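Local coordinates for protein pyridoxine 4-oxidase (PDB 4HA6) that oxidises pyridoxine to pyridoxal with molecular oxygen, using bound FAD as the redox cofactor of a GMC-family oxidase, at residues Y60-Q65 / I384-L389; H73-G78 / V441-H446; H292-G297 / S357-I362. All coordinates share one frame; numbering follows the deposited sequence.

The three contacts show how distant parts of one chain converge beside a flavin. Their segments follow the order 60-65, 73-78, 292-297, 357-362, 384-389 and 441-446, so interactions 1 and 2 interleave, while both segments of interaction 3 fall between the two halves of each. Interactions 1 and 2, with centres about 10 Å apart, share the small antiparallel sheet of strands 60-61 and 74-75. Interactions 2 and 3, centres about 12 Å apart, meet in the large antiparallel sheet, where strand 441-443 pairs with strand 293-302; interactions 1 and 3, about 17 Å apart between centres, touch through Tyr388, Leu389 and Leu293. Interaction 2 is thus flanked by both others and carries the histidines facing FAD and pyridoxamine.

Interaction 1: residues Y60-Q65 / I384-L389; sequences YRTEAQ and IDPAYL
Gln65 sets its CG anti to its own carbonyl carbon and then bends at chi2 (-65°), folding the amide back over the turn at Asp385-Tyr388, while Asp385 holds its CG anti to the backbone N (chi1 172°) and brings OD2 up to meet it. Gln65 NE2 donates to Asp385 OD2 at 3.0 Å, with the carboxylate oxygen near the amide plane but the two planes turned 52° apart, and also reaches Glu63 O. Gln65 OE1 receives Tyr388 N at 2.9 Å, in the plane of the side-chain carbonyl. Asp385 OD2 is gripped a second time by Ala387 N, 2.9 Å away, which closes an Asx turn. The Gln65 amide therefore pins a turn that Asp385 already ties from within. Pro386 CD comes obliquely to within 3.5 Å of Gln65 NE2, and the proline CB lies over the centre of the Tyr388 ring. Alongside, Glu63 N donates to Ile384 O at 2.9 Å. Water 1 links Arg61 O to Ile384 N. Ile384 CD1 packs on Tyr60 CB at 3.7 Å. Glu63 OE1 forms a salt bridge with Arg381, and Tyr388 OH bonds Asp291. This buried junction ties the chain continuing from strand 60-61 to strand 383-385 and the turn after it, with Trp75 of strand 74-75 against Ile384 and Pro386 and Leu254 of helix 252-262 against Tyr60 and Ile384.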
loop_
_atom_site.group_PDB
_atom_site.type_symbol
_atom_site.label_atom_id
_atom_site.label_comp_id
_atom_site.label_asym_id
_atom_site.label_seq_id
_atom_site.Cartn_x
_atom_site.Cartn_y
_atom_site.Cartn_z
ATOM N N TYR A 60 9.088 -2.669 -11.036
ATOM C CA TYR A 60 9.816 -3.888 -10.674
ATOM C C TYR A 60 9.151 -5.097 -11.307
ATOM O O TYR A 60 7.957 -5.069 -11.598
ATOM C CB TYR A 60 9.809 -4.097 -9.154
ATOM C CG TYR A 60 10.393 -2.960 -8.366
ATOM C CD1 TYR A 60 11.767 -2.893 -8.124
ATOM C CD2 TYR A 60 9.577 -1.956 -7.843
ATOM C CE1 TYR A 60 12.317 -1.847 -7.397
ATOM C CE2 TYR A 60 10.120 -0.913 -7.099
ATOM C CZ TYR A 60 11.489 -0.865 -6.884
ATOM O OH TYR A 60 12.053 0.169 -6.164
ATOM N N ARG A 61 9.912 -6.169 -11.487
ATOM C CA ARG A 61 9.371 -7.400 -12.042
ATOM C C ARG A 61 9.622 -8.536 -11.042
ATOM O O ARG A 61 10.765 -8.772 -10.647
ATOM C CB ARG A 61 10.041 -7.683 -13.388
ATOM C CG ARG A 61 9.447 -8.848 -14.141
ATOM C CD ARG A 61 10.355 -9.272 -15.272
ATOM N NE ARG A 61 10.060 -10.626 -15.740
ATOM C CZ ARG A 61 10.531 -11.739 -15.175
ATOM N NH1 ARG A 61 11.318 -11.670 -14.101
ATOM N NH2 ARG A 61 10.211 -12.927 -15.681
ATOM N N THR A 62 8.571 -9.227 -10.596
ATOM C CA THR A 62 8.786 -10.316 -9.634
ATOM C C THR A 62 9.318 -11.557 -10.342
ATOM O O THR A 62 9.193 -11.677 -11.569
ATOM C CB THR A 62 7.493 -10.743 -8.945
ATOM O OG1 THR A 62 6.814 -11.682 -9.776
ATOM C CG2 THR A 62 6.571 -9.530 -8.641
ATOM N N GLU A 63 9.901 -12.484 -9.581
ATOM C CA GLU A 63 10.150 -13.828 -10.107
ATOM C C GLU A 63 8.855 -14.464 -10.626
ATOM O O GLU A 63 7.758 -14.073 -10.219
ATOM C CB GLU A 63 10.729 -14.722 -9.019
ATOM C CG GLU A 63 12.088 -14.246 -8.471
ATOM C CD GLU A 63 13.143 -14.136 -9.557
ATOM O OE1 GLU A 63 13.451 -12.996 -9.988
ATOM O OE2 GLU A 63 13.659 -15.192 -9.978
ATOM N N ALA A 64 8.982 -15.447 -11.515
ATOM C CA ALA A 64 7.843 -16.289 -11.901
ATOM C C ALA A 64 7.182 -16.893 -10.658
ATOM O O ALA A 64 7.885 -17.361 -9.771
ATOM C CB ALA A 64 8.309 -17.407 -12.841
ATOM N N GLN A 65 5.846 -16.894 -10.589
ATOM C CA GLN A 65 5.155 -17.459 -9.412
ATOM C C GLN A 65 4.434 -18.773 -9.689
ATOM O O GLN A 65 3.422 -18.786 -10.401
ATOM C CB GLN A 65 4.129 -16.472 -8.847
ATOM C CG GLN A 65 4.725 -15.186 -8.333
ATOM C CD GLN A 65 5.614 -15.409 -7.134
ATOM O OE1 GLN A 65 5.134 -15.729 -6.053
ATOM N NE2 GLN A 65 6.909 -15.239 -7.316
ATOM N N ILE A 384 12.543 -10.475 -6.241
ATOM C CA ILE A 384 11.295 -10.320 -5.499
ATOM C C ILE A 384 10.421 -11.555 -5.691
ATOM O O ILE A 384 9.945 -11.829 -6.805
ATOM C CB ILE A 384 10.512 -9.085 -5.994
ATOM C CG1 ILE A 384 11.331 -7.809 -5.796
ATOM C CG2 ILE A 384 9.149 -8.978 -5.292
ATOM C CD1 ILE A 384 10.881 -6.654 -6.702
ATOM N N ASP A 385 10.225 -12.308 -4.609
ATOM C CA ASP A 385 9.359 -13.482 -4.659
ATOM C C ASP A 385 8.220 -13.309 -3.675
ATOM O O ASP A 385 8.369 -13.662 -2.516
ATOM C CB ASP A 385 10.145 -14.753 -4.309
ATOM C CG ASP A 385 9.243 -15.979 -4.156
ATOM O OD1 ASP A 385 9.658 -16.955 -3.490
ATOM O OD2 ASP A 385 8.113 -15.969 -4.695
ATOM N N PRO A 386 7.067 -12.783 -4.141
ATOM C CA PRO A 386 5.941 -12.563 -3.237
ATOM C C PRO A 386 5.323 -13.874 -2.728
ATOM O O PRO A 386 4.510 -13.793 -1.813
ATOM C CB PRO A 386 4.925 -11.798 -4.106
ATOM C CG PRO A 386 5.330 -12.093 -5.529
ATOM C CD PRO A 386 6.815 -12.249 -5.491
ATOM N N ALA A 387 5.693 -15.024 -3.305
ATOM C CA ALA A 387 5.128 -16.334 -2.919
ATOM C C ALA A 387 3.606 -16.344 -2.998
ATOM O O ALA A 387 2.925 -16.851 -2.100
ATOM C CB ALA A 387 5.587 -16.743 -1.518
ATOM N N TYR A 388 3.071 -15.789 -4.081
ATOM C CA TYR A 388 1.624 -15.663 -4.218
ATOM C C TYR A 388 0.947 -17.037 -4.177
ATOM O O TYR A 388 1.436 -18.002 -4.782
ATOM C CB TYR A 388 1.261 -14.960 -5.529
ATOM C CG TYR A 388 1.474 -13.460 -5.600
ATOM C CD1 TYR A 388 1.933 -12.878 -6.777
ATOM C CD2 TYR A 388 1.162 -12.614 -4.528
ATOM C CE1 TYR A 388 2.099 -11.518 -6.896
ATOM C CE2 TYR A 388 1.333 -11.221 -4.639
ATOM C CZ TYR A 388 1.807 -10.690 -5.834
ATOM O OH TYR A 388 1.997 -9.336 -6.011
ATOM N N LEU A 389 -0.178 -17.111 -3.467
ATOM C CA LEU A 389 -0.997 -18.329 -3.399
ATOM C C LEU A 389 -0.234 -19.598 -3.009
ATOM O O LEU A 389 -0.488 -20.664 -3.577
ATOM C CB LEU A 389 -1.712 -18.563 -4.735
ATOM C CG LEU A 389 -3.080 -17.893 -4.953
ATOM C CD1 LEU A 389 -3.336 -16.741 -3.982
ATOM C CD2 LEU A 389 -3.252 -17.443 -6.404
HETATM O O HOH W 1 12.524 -10.263 -9.087
#

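Interaction 2: residues H73-G78 / V441-H446; sequences HHWARG and VITHHH. With FAD (flavin-adenine dinucleotide), chain B; PXM (4-(aminomethyl)-5-(hydroxymethyl)-2-methylpyridin-3-ol), chain J.
The imidazole of His445 stands between two carbon surfaces: the flavin methyl C7M lies over the centre of one face, and Thr443 CG2 lies over the opposite face, offset toward the rim. Its edge is polar at both nitrogens, ND1 donating to the pyridoxamine O3 at 3.1 Å and NE2 bonded to water 3, which also donates a hydrogen bond to His74 O and accepts one from Ala76 N. Thr443 turns OG1 anti to its backbone N, where it accepts His445 N at 2.9 Å in an ST turn and bonds Asp291 as well; its CB rests obliquely on Trp75 NE1. Arg77, bent at chi2 and chi3, brings NH2 to His445 O at 2.8 Å, a weak, bent bond, and the same nitrogen lies 3.2 Å from the flavin C8M. The Arg77 NE is tied to Ala76 O. His446 CE1 sits over the His444 ring, and His446 NE2 comes within 2.7 Å of the ligand N4, while His446 ND1 bonds His292. The His444 carbonyl receives both O3, at 2.8 Å, and N4 of pyridoxamine. O3 is thus held as donor and acceptor at once, and pyridoxamine C4A stands 3.2 Å from the flavin N5; as pyridoxine would carry its reacting hydroxyl on that carbon, the pose is consistent with hydride transfer to the flavin.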
loop_
_atom_site.group_PDB
_atom_site.type_symbol
_atom_site.label_atom_id
_atom_site.label_comp_id
_atom_site.label_asym_id
_atom_site.label_seq_id
_atom_site.Cartn_x
_atom_site.Cartn_y
_atom_site.Cartn_z
ATOM N N HIS A 73 5.132 -10.940 -12.292
ATOM C CA HIS A 73 4.229 -9.819 -12.125
ATOM C C HIS A 73 4.976 -8.490 -12.175
ATOM O O HIS A 73 6.143 -8.406 -11.786
ATOM C CB HIS A 73 3.516 -9.943 -10.780
ATOM C CG HIS A 73 2.659 -11.162 -10.663
ATOM N ND1 HIS A 73 1.283 -11.107 -10.696
ATOM C CD2 HIS A 73 2.978 -12.469 -10.506
ATOM C CE1 HIS A 73 0.790 -12.329 -10.575
ATOM N NE2 HIS A 73 1.799 -13.174 -10.452
ATOM N N HIS A 74 4.299 -7.450 -12.638
ATOM C CA HIS A 74 4.903 -6.124 -12.660
ATOM C C HIS A 74 4.447 -5.334 -11.448
ATOM O O HIS A 74 3.252 -5.273 -11.172
ATOM C CB HIS A 74 4.547 -5.399 -13.959
ATOM C CG HIS A 74 5.459 -5.735 -15.095
ATOM N ND1 HIS A 74 6.417 -4.858 -15.567
ATOM C CD2 HIS A 74 5.578 -6.857 -15.843
ATOM C CE1 HIS A 74 7.077 -5.424 -16.558
ATOM N NE2 HIS A 74 6.590 -6.641 -16.745
ATOM N N TRP A 75 5.394 -4.752 -10.714
ATOM C CA TRP A 75 5.076 -3.975 -9.512
ATOM C C TRP A 75 5.393 -2.492 -9.691
ATOM O O TRP A 75 6.538 -2.067 -9.532
ATOM C CB TRP A 75 5.844 -4.515 -8.300
ATOM C CG TRP A 75 5.216 -5.751 -7.658
ATOM C CD1 TRP A 75 4.242 -6.558 -8.189
ATOM C CD2 TRP A 75 5.502 -6.280 -6.350
ATOM N NE1 TRP A 75 3.922 -7.564 -7.299
ATOM C CE2 TRP A 75 4.683 -7.414 -6.163
ATOM C CE3 TRP A 75 6.380 -5.906 -5.323
ATOM C CZ2 TRP A 75 4.717 -8.184 -4.988
ATOM C CZ3 TRP A 75 6.416 -6.668 -4.159
ATOM C CH2 TRP A 75 5.589 -7.793 -4.000
ATOM N N ALA A 76 4.370 -1.706 -10.015
ATOM C CA ALA A 76 4.518 -0.255 -10.166
ATOM C C ALA A 76 4.869 0.389 -8.832
ATOM O O ALA A 76 4.282 0.046 -7.811
ATOM C CB ALA A 76 3.228 0.360 -10.732
ATOM N N ARG A 77 5.824 1.315 -8.833
ATOM C CA ARG A 77 6.164 2.049 -7.615
ATOM C C ARG A 77 6.519 3.505 -7.929
ATOM O O ARG A 77 7.207 3.784 -8.914
ATOM C CB ARG A 77 7.330 1.370 -6.884
ATOM C CG ARG A 77 6.961 0.094 -6.117
ATOM C CD ARG A 77 6.139 0.409 -4.858
ATOM N NE ARG A 77 4.736 -0.001 -4.977
ATOM C CZ ARG A 77 3.824 0.179 -4.024
ATOM N NH1 ARG A 77 4.164 0.762 -2.882
ATOM N NH2 ARG A 77 2.575 -0.233 -4.202
ATOM N N GLY A 78 6.050 4.434 -7.097
ATOM C CA GLY A 78 6.366 5.841 -7.287
ATOM C C GLY A 78 7.850 6.176 -7.141
ATOM O O GLY A 78 8.483 5.781 -6.154
ATOM N N VAL A 441 -5.236 -13.598 -11.098
ATOM C CA VAL A 441 -4.822 -12.683 -10.029
ATOM C C VAL A 441 -3.740 -11.685 -10.479
ATOM O O VAL A 441 -2.805 -12.038 -11.216
ATOM C CB VAL A 441 -4.365 -13.426 -8.740
ATOM C CG1 VAL A 441 -5.563 -14.084 -8.023
ATOM C CG2 VAL A 441 -3.277 -14.457 -9.042
ATOM N N ILE A 442 -3.875 -10.439 -10.028
ATOM C CA ILE A 442 -2.831 -9.427 -10.213
ATOM C C ILE A 442 -2.554 -8.773 -8.861
ATOM O O ILE A 442 -3.354 -8.944 -7.935
ATOM C CB ILE A 442 -3.284 -8.343 -11.206
ATOM C CG1 ILE A 442 -4.632 -7.761 -10.785
ATOM C CG2 ILE A 442 -3.372 -8.903 -12.635
ATOM C CD1 ILE A 442 -5.191 -6.772 -11.790
ATOM N N THR A 443 -1.447 -8.028 -8.736
ATOM C CA THR A 443 -1.152 -7.322 -7.487
ATOM C C THR A 443 -2.154 -6.197 -7.192
ATOM O O THR A 443 -2.586 -5.472 -8.100
ATOM C CB THR A 443 0.300 -6.753 -7.449
ATOM O OG1 THR A 443 0.487 -5.990 -6.251
ATOM C CG2 THR A 443 0.584 -5.858 -8.641
ATOM N N HIS A 444 -2.507 -6.047 -5.916
ATOM C CA HIS A 444 -3.395 -4.974 -5.482
ATOM C C HIS A 444 -2.567 -3.742 -5.105
ATOM O O HIS A 444 -3.132 -2.725 -4.708
ATOM C CB HIS A 444 -4.219 -5.466 -4.288
ATOM C CG HIS A 444 -5.445 -4.647 -3.977
ATOM N ND1 HIS A 444 -5.610 -3.343 -4.382
ATOM C CD2 HIS A 444 -6.561 -4.967 -3.275
ATOM C CE1 HIS A 444 -6.775 -2.888 -3.937
ATOM N NE2 HIS A 444 -7.370 -3.856 -3.272
ATOM N N HIS A 445 -1.237 -3.856 -5.211
ATOM C CA HIS A 445 -0.279 -2.839 -4.977
ATOM C C HIS A 445 0.014 -2.494 -3.558
ATOM O O HIS A 445 0.242 -1.363 -3.279
ATOM C CB HIS A 445 -0.620 -1.551 -5.725
ATOM C CG HIS A 445 -0.700 -1.716 -7.174
ATOM N ND1 HIS A 445 -1.821 -1.863 -7.793
ATOM C CD2 HIS A 445 0.261 -1.899 -8.093
ATOM C CE1 HIS A 445 -1.590 -2.064 -9.032
ATOM N NE2 HIS A 445 -0.332 -2.091 -9.210
ATOM N N HIS A 446 0.012 -3.450 -2.664
ATOM C CA HIS A 446 0.211 -3.207 -1.237
ATOM C C HIS A 446 1.398 -3.967 -0.636
ATOM O O HIS A 446 1.220 -4.639 0.388
ATOM C CB HIS A 446 -1.061 -3.595 -0.463
ATOM C CG HIS A 446 -2.306 -2.957 -0.996
ATOM N ND1 HIS A 446 -3.538 -3.568 -0.936
ATOM C CD2 HIS A 446 -2.503 -1.764 -1.602
ATOM C CE1 HIS A 446 -4.443 -2.782 -1.496
ATOM N NE2 HIS A 446 -3.843 -1.678 -1.891
HETATM P PA FAD B . 6.449 5.051 -1.132
HETATM O O1A FAD B . 5.259 5.996 -1.037
HETATM O O2A FAD B . 6.529 4.109 -2.300
HETATM O O5B FAD B . 7.781 5.969 -1.084
HETATM C C5B FAD B . 9.094 5.503 -1.377
HETATM C C4B FAD B . 9.855 6.730 -1.859
HETATM O O4B FAD B . 11.259 6.622 -1.604
HETATM C C3B FAD B . 9.695 6.909 -3.363
HETATM O O3B FAD B . 9.406 8.301 -3.580
HETATM C C2B FAD B . 11.052 6.523 -3.946
HETATM O O2B FAD B . 11.338 7.255 -5.151
HETATM C C1B FAD B . 12.009 6.868 -2.809
HETATM N N9A FAD B . 13.246 6.035 -2.741
HETATM C C8A FAD B . 13.330 4.695 -2.888
HETATM N N7A FAD B . 14.617 4.280 -2.739
HETATM C C5A FAD B . 15.386 5.365 -2.484
HETATM C C6A FAD B . 16.826 5.625 -2.221
HETATM N N6A FAD B . 17.737 4.602 -2.193
HETATM N N1A FAD B . 17.203 6.918 -2.003
HETATM C C2A FAD B . 16.315 7.933 -2.015
HETATM N N3A FAD B . 14.995 7.754 -2.245
HETATM C C4A FAD B . 14.473 6.517 -2.482
HETATM N N1 FAD B . -2.906 2.411 -1.153
HETATM C C2 FAD B . -4.121 2.749 -0.682
HETATM O O2 FAD B . -4.295 2.766 0.557
HETATM N N3 FAD B . -5.157 3.040 -1.492
HETATM C C4 FAD B . -5.045 3.033 -2.831
HETATM O O4 FAD B . -6.026 3.294 -3.575
HETATM C C4X FAD B . -3.738 2.671 -3.425
HETATM N N5 FAD B . -3.542 2.622 -4.759
HETATM C C5X FAD B . -2.328 2.305 -5.275
HETATM C C6 FAD B . -2.134 2.268 -6.654
HETATM C C7 FAD B . -0.887 1.951 -7.184
HETATM C C7M FAD B . -0.694 1.919 -8.680
HETATM C C8 FAD B . 0.251 1.651 -6.272
HETATM C C8M FAD B . 1.597 1.302 -6.849
HETATM C C9 FAD B . 0.070 1.687 -4.890
HETATM C C9A FAD B . -1.186 1.999 -4.368
HETATM N N10 FAD B . -1.382 2.034 -2.977
HETATM C C10 FAD B . -2.650 2.365 -2.477
HETATM C "C1'" FAD B . -0.273 1.722 -2.066
HETATM C "C2'" FAD B . 0.305 2.955 -1.392
HETATM O "O2'" FAD B . 0.502 4.000 -2.358
HETATM C "C3'" FAD B . 1.641 2.537 -0.772
HETATM O "O3'" FAD B . 1.418 1.376 0.044
HETATM C "C4'" FAD B . 2.243 3.655 0.061
HETATM O "O4'" FAD B . 2.388 4.811 -0.781
HETATM C "C5'" FAD B . 3.591 3.241 0.662
HETATM O "O5'" FAD B . 4.288 4.425 1.045
HETATM P P FAD B . 5.797 4.320 1.571
HETATM O O1P FAD B . 6.202 5.609 2.274
HETATM O O2P FAD B . 5.991 2.996 2.283
HETATM O O3P FAD B . 6.616 4.174 0.200
HETATM N N1 PXM J . -7.840 -1.547 -7.825
HETATM C C2 PXM J . -6.522 -1.700 -7.710
HETATM C C2A PXM J . -5.732 -2.557 -8.648
HETATM C C3 PXM J . -5.912 -1.019 -6.668
HETATM O O3 PXM J . -4.550 -1.143 -6.502
HETATM C C4 PXM J . -6.648 -0.214 -5.771
HETATM C C5 PXM J . -8.057 -0.103 -5.958
HETATM C C5A PXM J . -9.015 0.723 -5.122
HETATM O O5 PXM J . -8.655 1.015 -3.817
HETATM C C6 PXM J . -8.611 -0.809 -7.031
HETATM C C4A PXM J . -5.877 0.475 -4.681
HETATM N N4 PXM J . -4.985 -0.387 -3.961
HETATM O O HOH W 2 0.266 -8.340 -11.003
HETATM O O HOH W 3 1.903 -3.131 -11.206
#

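Interaction 3: residues H292-G297 / S357-I362; sequences HLLGAG and SLLFGI
Against one face of the Phe360 ring lies Gly295 CA, 3.8 Å from the ring centroid and 15° off its normal, a CH-pi contact, while Gly297 C meets the ring near its plane at the edge. Phe360 CG occupies the crowded position between backbone N and carbonyl carbon (chi1 56°), which swings the ring over the neighbouring strand; Gly295, lacking a side chain, lets it settle on the main chain. Phe436 and Ile437 of helix 430-440 also pack on this ring. In the antiparallel pairing of strands 293-302 and 355-362, part of the large sheet beside the pyridoxamine site, Gly295 N donates to Phe360 O at 2.6 Å, almost straight at 175°, and Leu359 CA makes a CA-H···O contact with Gly295 O at 3.5 Å. Leu359 meets Leu294 tip to tip, CD1 to CD1 at 4.3 Å, and the Leu294 side chain comes within about 4 Å of the ligand. The peptide before Gly297 is cis. Toward His292, water 5 accepts from Leu293 N and donates to Ile362 O, and water 4 spans Leu293 O and Ile362 O. The two strands are therefore joined by one direct, buried N-H···O bond, water bridges and an apolar glycine-phenylalanine contact.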
loop_
_atom_site.group_PDB
_atom_site.type_symbol
_atom_site.label_atom_id
_atom_site.label_comp_id
_atom_site.label_asym_id
_atom_site.label_seq_id
_atom_site.Cartn_x
_atom_site.Cartn_y
_atom_site.Cartn_z
ATOM N N HIS A 292 -1.340 -7.839 -1.419
ATOM C CA HIS A 292 -2.718 -8.273 -1.691
ATOM C C HIS A 292 -2.799 -8.653 -3.161
ATOM O O HIS A 292 -2.090 -8.074 -3.985
ATOM C CB HIS A 292 -3.725 -7.145 -1.427
ATOM C CG HIS A 292 -4.124 -6.980 0.008
ATOM N ND1 HIS A 292 -4.074 -5.763 0.654
ATOM C CD2 HIS A 292 -4.623 -7.862 0.907
ATOM C CE1 HIS A 292 -4.504 -5.905 1.897
ATOM N NE2 HIS A 292 -4.842 -7.171 2.075
ATOM N N LEU A 293 -3.664 -9.618 -3.479
ATOM C CA LEU A 293 -4.013 -9.941 -4.856
ATOM C C LEU A 293 -5.474 -9.587 -5.147
ATOM O O LEU A 293 -6.329 -9.614 -4.243
ATOM C CB LEU A 293 -3.815 -11.438 -5.123
ATOM C CG LEU A 293 -2.374 -11.927 -5.190
ATOM C CD1 LEU A 293 -2.327 -13.449 -5.125
ATOM C CD2 LEU A 293 -1.735 -11.419 -6.480
ATOM N N LEU A 294 -5.753 -9.262 -6.411
ATOM C CA LEU A 294 -7.128 -9.192 -6.894
ATOM C C LEU A 294 -7.263 -10.067 -8.131
ATOM O O LEU A 294 -6.418 -10.014 -9.027
ATOM C CB LEU A 294 -7.523 -7.758 -7.230
ATOM C CG LEU A 294 -7.722 -6.826 -6.037
ATOM C CD1 LEU A 294 -7.957 -5.392 -6.483
ATOM C CD2 LEU A 294 -8.885 -7.324 -5.188
ATOM N N GLY A 295 -8.325 -10.868 -8.187
ATOM C CA GLY A 295 -8.604 -11.653 -9.366
ATOM C C GLY A 295 -9.180 -10.752 -10.444
ATOM O O GLY A 295 -10.210 -10.090 -10.235
ATOM N N ALA A 296 -8.518 -10.726 -11.598
ATOM C CA ALA A 296 -8.941 -9.876 -12.712
ATOM C C ALA A 296 -9.318 -10.733 -13.914
ATOM O O ALA A 296 -8.469 -11.014 -14.760
ATOM C CB ALA A 296 -7.817 -8.906 -13.100
ATOM N N GLY A 297 -10.582 -11.150 -13.989
ATOM C CA GLY A 297 -11.575 -10.812 -12.976
ATOM C C GLY A 297 -12.857 -11.563 -13.266
ATOM O O GLY A 297 -12.942 -12.287 -14.263
ATOM N N SER A 357 -15.798 -5.603 -14.737
ATOM C CA SER A 357 -15.255 -6.716 -13.977
ATOM C C SER A 357 -15.562 -6.521 -12.510
ATOM O O SER A 357 -15.535 -5.394 -12.008
ATOM C CB SER A 357 -13.734 -6.802 -14.137
ATOM O OG SER A 357 -13.361 -7.310 -15.399
ATOM N N LEU A 358 -15.869 -7.621 -11.832
ATOM C CA LEU A 358 -15.887 -7.637 -10.381
ATOM C C LEU A 358 -14.548 -8.236 -9.975
ATOM O O LEU A 358 -14.167 -9.315 -10.445
ATOM C CB LEU A 358 -17.037 -8.486 -9.841
ATOM C CG LEU A 358 -18.463 -8.172 -10.303
ATOM C CD1 LEU A 358 -19.448 -8.813 -9.354
ATOM C CD2 LEU A 358 -18.729 -6.681 -10.424
ATOM N N LEU A 359 -13.820 -7.520 -9.133
ATOM C CA LEU A 359 -12.514 -7.968 -8.707
ATOM C C LEU A 359 -12.710 -8.682 -7.383
ATOM O O LEU A 359 -13.589 -8.314 -6.595
ATOM C CB LEU A 359 -11.583 -6.767 -8.572
ATOM C CG LEU A 359 -11.588 -5.867 -9.813
ATOM C CD1 LEU A 359 -10.782 -4.606 -9.587
ATOM C CD2 LEU A 359 -11.065 -6.623 -11.033
ATOM N N PHE A 360 -11.934 -9.729 -7.146
ATOM C CA PHE A 360 -12.144 -10.541 -5.945
ATOM C C PHE A 360 -10.779 -10.861 -5.360
ATOM O O PHE A 360 -9.797 -11.077 -6.109
ATOM C CB PHE A 360 -12.970 -11.803 -6.263
ATOM C CG PHE A 360 -12.369 -12.667 -7.345
ATOM C CD1 PHE A 360 -12.699 -12.463 -8.684
ATOM C CD2 PHE A 360 -11.453 -13.672 -7.020
ATOM C CE1 PHE A 360 -12.129 -13.246 -9.698
ATOM C CE2 PHE A 360 -10.875 -14.472 -8.026
ATOM C CZ PHE A 360 -11.215 -14.250 -9.367
ATOM N N GLY A 361 -10.686 -10.840 -4.032
ATOM C CA GLY A 361 -9.390 -10.993 -3.380
ATOM C C GLY A 361 -9.554 -11.567 -1.989
ATOM O O GLY A 361 -10.687 -11.741 -1.530
ATOM N N ILE A 362 -8.441 -11.880 -1.322
ATOM C CA ILE A 362 -8.497 -12.277 0.085
ATOM C C ILE A 362 -7.824 -11.176 0.894
ATOM O O ILE A 362 -6.906 -10.501 0.399
ATOM C CB ILE A 362 -7.805 -13.641 0.347
ATOM C CG1 ILE A 362 -6.314 -13.589 -0.038
ATOM C CG2 ILE A 362 -8.534 -14.748 -0.408
ATOM C CD1 ILE A 362 -5.557 -14.831 0.379
HETATM O O HOH W 4 -7.143 -8.615 -1.740
HETATM O O HOH W 5 -4.797 -11.077 -1.469
#